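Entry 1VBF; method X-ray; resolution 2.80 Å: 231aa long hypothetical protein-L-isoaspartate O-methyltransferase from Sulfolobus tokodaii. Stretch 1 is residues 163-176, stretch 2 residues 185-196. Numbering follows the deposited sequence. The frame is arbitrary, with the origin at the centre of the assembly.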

# COMPACT_ATOMS: atom_id res chain seq x y z
N LEU B 163 -30.01 -4.32 1.91
CA LEU B 163 -29.16 -3.21 1.48
C LEU B 163 -27.70 -3.51 1.66
O LEU B 163 -27.34 -4.34 2.49
CB LEU B 163 -29.43 -1.93 2.26
CG LEU B 163 -29.52 -1.85 3.80
CD1 LEU B 163 -28.89 -3.02 4.52
CD2 LEU B 163 -28.87 -0.55 4.21
N PRO B 164 -26.83 -2.84 0.89
CA PRO B 164 -25.37 -3.02 0.98
C PRO B 164 -24.85 -2.01 2.02
O PRO B 164 -25.12 -0.81 1.92
CB PRO B 164 -24.87 -2.66 -0.42
CG PRO B 164 -26.12 -2.43 -1.24
CD PRO B 164 -27.17 -2.01 -0.27
N ILE B 165 -24.13 -2.49 3.02
CA ILE B 165 -23.57 -1.60 4.03
C ILE B 165 -22.04 -1.63 3.98
O ILE B 165 -21.42 -2.69 3.98
CB ILE B 165 -23.99 -1.99 5.47
CG1 ILE B 165 -25.50 -1.89 5.62
CG2 ILE B 165 -23.28 -1.06 6.48
CD1 ILE B 165 -25.96 -2.27 6.99
N GLY B 166 -21.44 -0.45 3.93
CA GLY B 166 -20.00 -0.42 3.92
C GLY B 166 -19.38 0.83 3.36
O GLY B 166 -19.88 1.43 2.42
N VAL B 167 -18.29 1.25 4.00
CA VAL B 167 -17.51 2.39 3.52
C VAL B 167 -16.48 1.56 2.74
O VAL B 167 -16.42 0.34 2.91
CB VAL B 167 -16.88 3.16 4.71
CG1 VAL B 167 -17.95 3.90 5.46
CG2 VAL B 167 -16.20 2.21 5.67
N GLY B 168 -15.69 2.15 1.87
CA GLY B 168 -14.75 1.30 1.16
C GLY B 168 -15.39 0.74 -0.09
O GLY B 168 -16.59 0.50 -0.12
N ARG B 169 -14.56 0.52 -1.11
CA ARG B 169 -15.00 0.07 -2.42
C ARG B 169 -15.56 -1.35 -2.56
O ARG B 169 -15.88 -1.77 -3.66
CB ARG B 169 -13.87 0.31 -3.41
CG ARG B 169 -12.73 1.09 -2.78
CD ARG B 169 -12.34 2.37 -3.51
NE ARG B 169 -11.54 2.10 -4.70
CZ ARG B 169 -10.36 1.48 -4.71
NH1 ARG B 169 -9.80 1.04 -3.59
NH2 ARG B 169 -9.73 1.29 -5.87
N VAL B 170 -15.69 -2.07 -1.46
CA VAL B 170 -16.29 -3.41 -1.50
C VAL B 170 -17.12 -3.51 -0.23
O VAL B 170 -16.58 -3.40 0.85
CB VAL B 170 -15.24 -4.53 -1.49
CG1 VAL B 170 -15.93 -5.89 -1.38
CG2 VAL B 170 -14.46 -4.50 -2.76
N GLN B 171 -18.42 -3.74 -0.35
CA GLN B 171 -19.28 -3.78 0.82
C GLN B 171 -19.89 -5.13 1.07
O GLN B 171 -19.46 -6.12 0.51
CB GLN B 171 -20.39 -2.75 0.68
CG GLN B 171 -19.93 -1.36 0.25
CD GLN B 171 -19.75 -1.23 -1.24
OE1 GLN B 171 -20.55 -1.75 -2.01
NE2 GLN B 171 -18.72 -0.53 -1.66
N LYS B 172 -20.89 -5.18 1.93
CA LYS B 172 -21.57 -6.43 2.23
C LYS B 172 -23.07 -6.25 2.03
O LYS B 172 -23.62 -5.21 2.37
CB LYS B 172 -21.31 -6.86 3.67
CG LYS B 172 -19.90 -7.38 3.95
CD LYS B 172 -19.51 -6.99 5.36
CE LYS B 172 -19.62 -5.45 5.52
NZ LYS B 172 -19.53 -4.95 6.93
N LEU B 173 -23.72 -7.28 1.49
CA LEU B 173 -25.15 -7.27 1.24
C LEU B 173 -25.84 -7.79 2.51
O LEU B 173 -25.52 -8.87 3.00
CB LEU B 173 -25.44 -8.18 0.03
CG LEU B 173 -26.63 -7.96 -0.93
CD1 LEU B 173 -27.68 -9.01 -0.67
CD2 LEU B 173 -27.20 -6.57 -0.77
N TYR B 174 -26.76 -7.02 3.06
CA TYR B 174 -27.42 -7.48 4.27
C TYR B 174 -28.93 -7.65 4.16
O TYR B 174 -29.62 -6.81 3.59
CB TYR B 174 -27.18 -6.52 5.43
CG TYR B 174 -25.82 -6.57 6.03
CD1 TYR B 174 -24.78 -5.79 5.53
CD2 TYR B 174 -25.57 -7.38 7.14
CE1 TYR B 174 -23.52 -5.82 6.11
CE2 TYR B 174 -24.31 -7.42 7.73
CZ TYR B 174 -23.30 -6.63 7.22
OH TYR B 174 -22.06 -6.68 7.80
N LYS B 175 -29.42 -8.73 4.75
CA LYS B 175 -30.85 -8.99 4.79
C LYS B 175 -31.26 -8.73 6.25
O LYS B 175 -30.88 -9.46 7.17
CB LYS B 175 -31.14 -10.44 4.38
CG LYS B 175 -32.62 -10.78 4.37
CD LYS B 175 -32.84 -12.21 3.95
CE LYS B 175 -34.30 -12.58 4.01
NZ LYS B 175 -34.54 -13.84 3.27
N VAL B 176 -32.03 -7.68 6.44
CA VAL B 176 -32.45 -7.26 7.77
C VAL B 176 -33.90 -7.56 8.07
O VAL B 176 -34.78 -7.16 7.33
CB VAL B 176 -32.24 -5.75 7.91
CG1 VAL B 176 -32.60 -5.29 9.29
CG2 VAL B 176 -30.82 -5.41 7.59
N LEU B 185 -29.40 -9.60 11.34
CA LEU B 185 -28.73 -9.22 10.11
C LEU B 185 -27.98 -10.41 9.56
O LEU B 185 -27.16 -11.01 10.25
CB LEU B 185 -27.73 -8.08 10.33
CG LEU B 185 -28.17 -6.88 11.16
CD1 LEU B 185 -27.31 -5.69 10.79
CD2 LEU B 185 -29.61 -6.55 10.90
N GLU B 186 -28.27 -10.74 8.31
CA GLU B 186 -27.64 -11.86 7.67
C GLU B 186 -26.82 -11.39 6.51
O GLU B 186 -27.33 -10.81 5.57
CB GLU B 186 -28.71 -12.84 7.20
CG GLU B 186 -28.24 -13.88 6.24
CD GLU B 186 -29.39 -14.77 5.76
OE1 GLU B 186 -30.57 -14.34 5.87
OE2 GLU B 186 -29.12 -15.88 5.27
N ASN B 187 -25.52 -11.61 6.59
CA ASN B 187 -24.60 -11.24 5.53
C ASN B 187 -24.85 -12.18 4.37
O ASN B 187 -24.71 -13.39 4.49
CB ASN B 187 -23.16 -11.42 6.00
CG ASN B 187 -22.16 -10.91 5.01
OD1 ASN B 187 -22.39 -10.95 3.80
ND2 ASN B 187 -21.04 -10.42 5.51
N LEU B 188 -25.23 -11.61 3.23
CA LEU B 188 -25.49 -12.41 2.05
C LEU B 188 -24.30 -12.41 1.11
O LEU B 188 -24.38 -12.95 0.02
CB LEU B 188 -26.72 -11.88 1.31
CG LEU B 188 -28.01 -11.85 2.14
CD1 LEU B 188 -29.14 -11.27 1.31
CD2 LEU B 188 -28.34 -13.26 2.64
N GLY B 189 -23.20 -11.78 1.51
CA GLY B 189 -22.04 -11.78 0.64
C GLY B 189 -21.40 -10.44 0.35
O GLY B 189 -21.89 -9.40 0.77
N GLU B 190 -20.30 -10.48 -0.38
CA GLU B 190 -19.57 -9.28 -0.73
C GLU B 190 -20.13 -8.73 -2.02
O GLU B 190 -20.43 -9.49 -2.93
CB GLU B 190 -18.08 -9.59 -0.93
CG GLU B 190 -17.25 -9.71 0.34
CD GLU B 190 -15.79 -10.06 0.03
OE1 GLU B 190 -15.17 -9.41 -0.86
OE2 GLU B 190 -15.24 -10.98 0.68
N VAL B 191 -20.25 -7.41 -2.10
CA VAL B 191 -20.79 -6.76 -3.28
C VAL B 191 -20.06 -5.44 -3.51
O VAL B 191 -19.29 -5.00 -2.66
CB VAL B 191 -22.30 -6.48 -3.11
CG1 VAL B 191 -23.07 -7.78 -3.07
CG2 VAL B 191 -22.54 -5.72 -1.81
N MSE B 192 -20.28 -4.82 -4.66
CA MSE B 192 -19.66 -3.54 -4.95
C MSE B 192 -20.63 -2.53 -5.51
O MSE B 192 -20.79 -2.44 -6.73
CB MSE B 192 -18.52 -3.71 -5.93
CG MSE B 192 -17.31 -4.34 -5.33
SE MSE B 192 -15.92 -4.54 -6.65
CE MSE B 192 -15.94 -2.73 -7.43
N PHE B 193 -21.26 -1.76 -4.64
CA PHE B 193 -22.21 -0.75 -5.07
C PHE B 193 -21.61 0.63 -4.95
O PHE B 193 -20.62 0.81 -4.25
CB PHE B 193 -23.48 -0.79 -4.22
CG PHE B 193 -24.38 -1.95 -4.52
CD1 PHE B 193 -24.04 -3.23 -4.12
CD2 PHE B 193 -25.58 -1.76 -5.20
CE1 PHE B 193 -24.88 -4.31 -4.38
CE2 PHE B 193 -26.43 -2.84 -5.47
CZ PHE B 193 -26.08 -4.11 -5.05
N GLY B 194 -22.22 1.59 -5.65
CA GLY B 194 -21.80 2.97 -5.59
C GLY B 194 -22.36 3.52 -4.29
O GLY B 194 -23.26 2.91 -3.69
N ARG B 195 -21.84 4.65 -3.84
CA ARG B 195 -22.28 5.23 -2.59
C ARG B 195 -23.59 5.97 -2.66
O ARG B 195 -23.85 6.70 -3.62
CB ARG B 195 -21.21 6.18 -2.09
CG ARG B 195 -19.98 5.50 -1.56
CD ARG B 195 -19.03 6.52 -1.03
NE ARG B 195 -18.13 5.92 -0.06
CZ ARG B 195 -17.32 6.63 0.72
NH1 ARG B 195 -17.30 7.95 0.64
NH2 ARG B 195 -16.53 6.00 1.59
N ILE B 196 -24.42 5.78 -1.64
CA ILE B 196 -25.70 6.46 -1.55
C ILE B 196 -25.43 7.88 -1.08
O ILE B 196 -24.51 8.11 -0.30
CB ILE B 196 -26.60 5.77 -0.55
CG1 ILE B 196 -28.04 6.28 -0.68
CG2 ILE B 196 -26.07 6.01 0.81
CD1 ILE B 196 -29.05 5.45 0.10
O HOH W 1 -18.13 3.28 0.37
O HOH W 2 -32.45 -15.59 4.47

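Strand 171-176 of stretch 1 runs antiparallel to strand 185-191 of stretch 2, their axes approaching to 4.4 Å, and side chains alternate between the two faces of the resulting sheet, except at Leu188, whose CA-to-CB bond points toward stretch 1. Strand 163-165 pairs with strand 171-176 on its own account, so the latter is bonded along both edges.

Pro164 opens the contact. Its CG lies 3.7 Å from the centroid of the Phe193 ring, over one face, a CH-pi contact in which a C-H group of the proline ring meets aromatic pi density. Its CB also rests 4.1 Å from Val191 CG2.

The loop that follows relies on glycine: at the backbone angles of Gly166 and Gly168 a CB would be jammed against the preceding carbonyl oxygen. Water 1 joins this turn to stretch 2, donating to Gly166 O (3.3 Å) and Gly168 O (3.2 Å) while accepting from Arg195 NE (2.7 Å). At Val170, the branched CG2 packs 3.8 Å from CG of Met192, a selenomethionine.

Gln171 begins the ladder and does double duty. Its backbone N donates to Val191 O (2.8 Å) and its O accepts from Val191 N (3.0 Å). The amide side chain, at once acceptor and donor, extends the pairing past the strand: OE1 takes the hydrogen of Phe193 N (2.7 Å), and NE2 gives one to Gly168 O (2.8 Å), tying stretch 2 to the loop.

Lys172 faces Glu190 in a non-hydrogen-bonded pair, where its CA approaches Gly189 O at 3.3 Å in a CA-H...O contact. Its long chain leads away, and NZ bonds to Tyr174 OH (3.2 Å).

Leu173 N donates to Gly189 O (2.9 Å), but Leu173 O receives the N of Leu188 (2.8 Å), so the acceptor and donor opposite it belong to successive residues. Gly189 adopts angles that call for glycine, and its N bonds to Asn187 OD1 (2.6 Å). Leucine supplies apolar surface here: Leu173 CD1 meets Leu188 CD1 at 3.3 Å, a tight approach, and Leu173 CB lies 3.9 Å from Val191 CG1.

Tyr174 pairs with Asn187 and, on the same face, sets its ring carbon CD2 3.9 Å from Leu185 CB; tyrosine thus lends apolar surface to Leu185 while its OH accepts from Lys172 NZ. Lys175 restores the regular pattern, its N and O bonding to Glu186 O and N, each at 3.1 Å. Its side chain is fully extended (all t), and NZ reaches water 2, which accepts from Lys175 NZ (3.0 Å) and donates to Glu186 OE1 (2.7 Å), bridging the opposite charges. Val176 closes the contact, its compact branched side chain on the same face as Leu185 giving an apolar contact, CG1 to Leu185 CD2, at 3.6 Å.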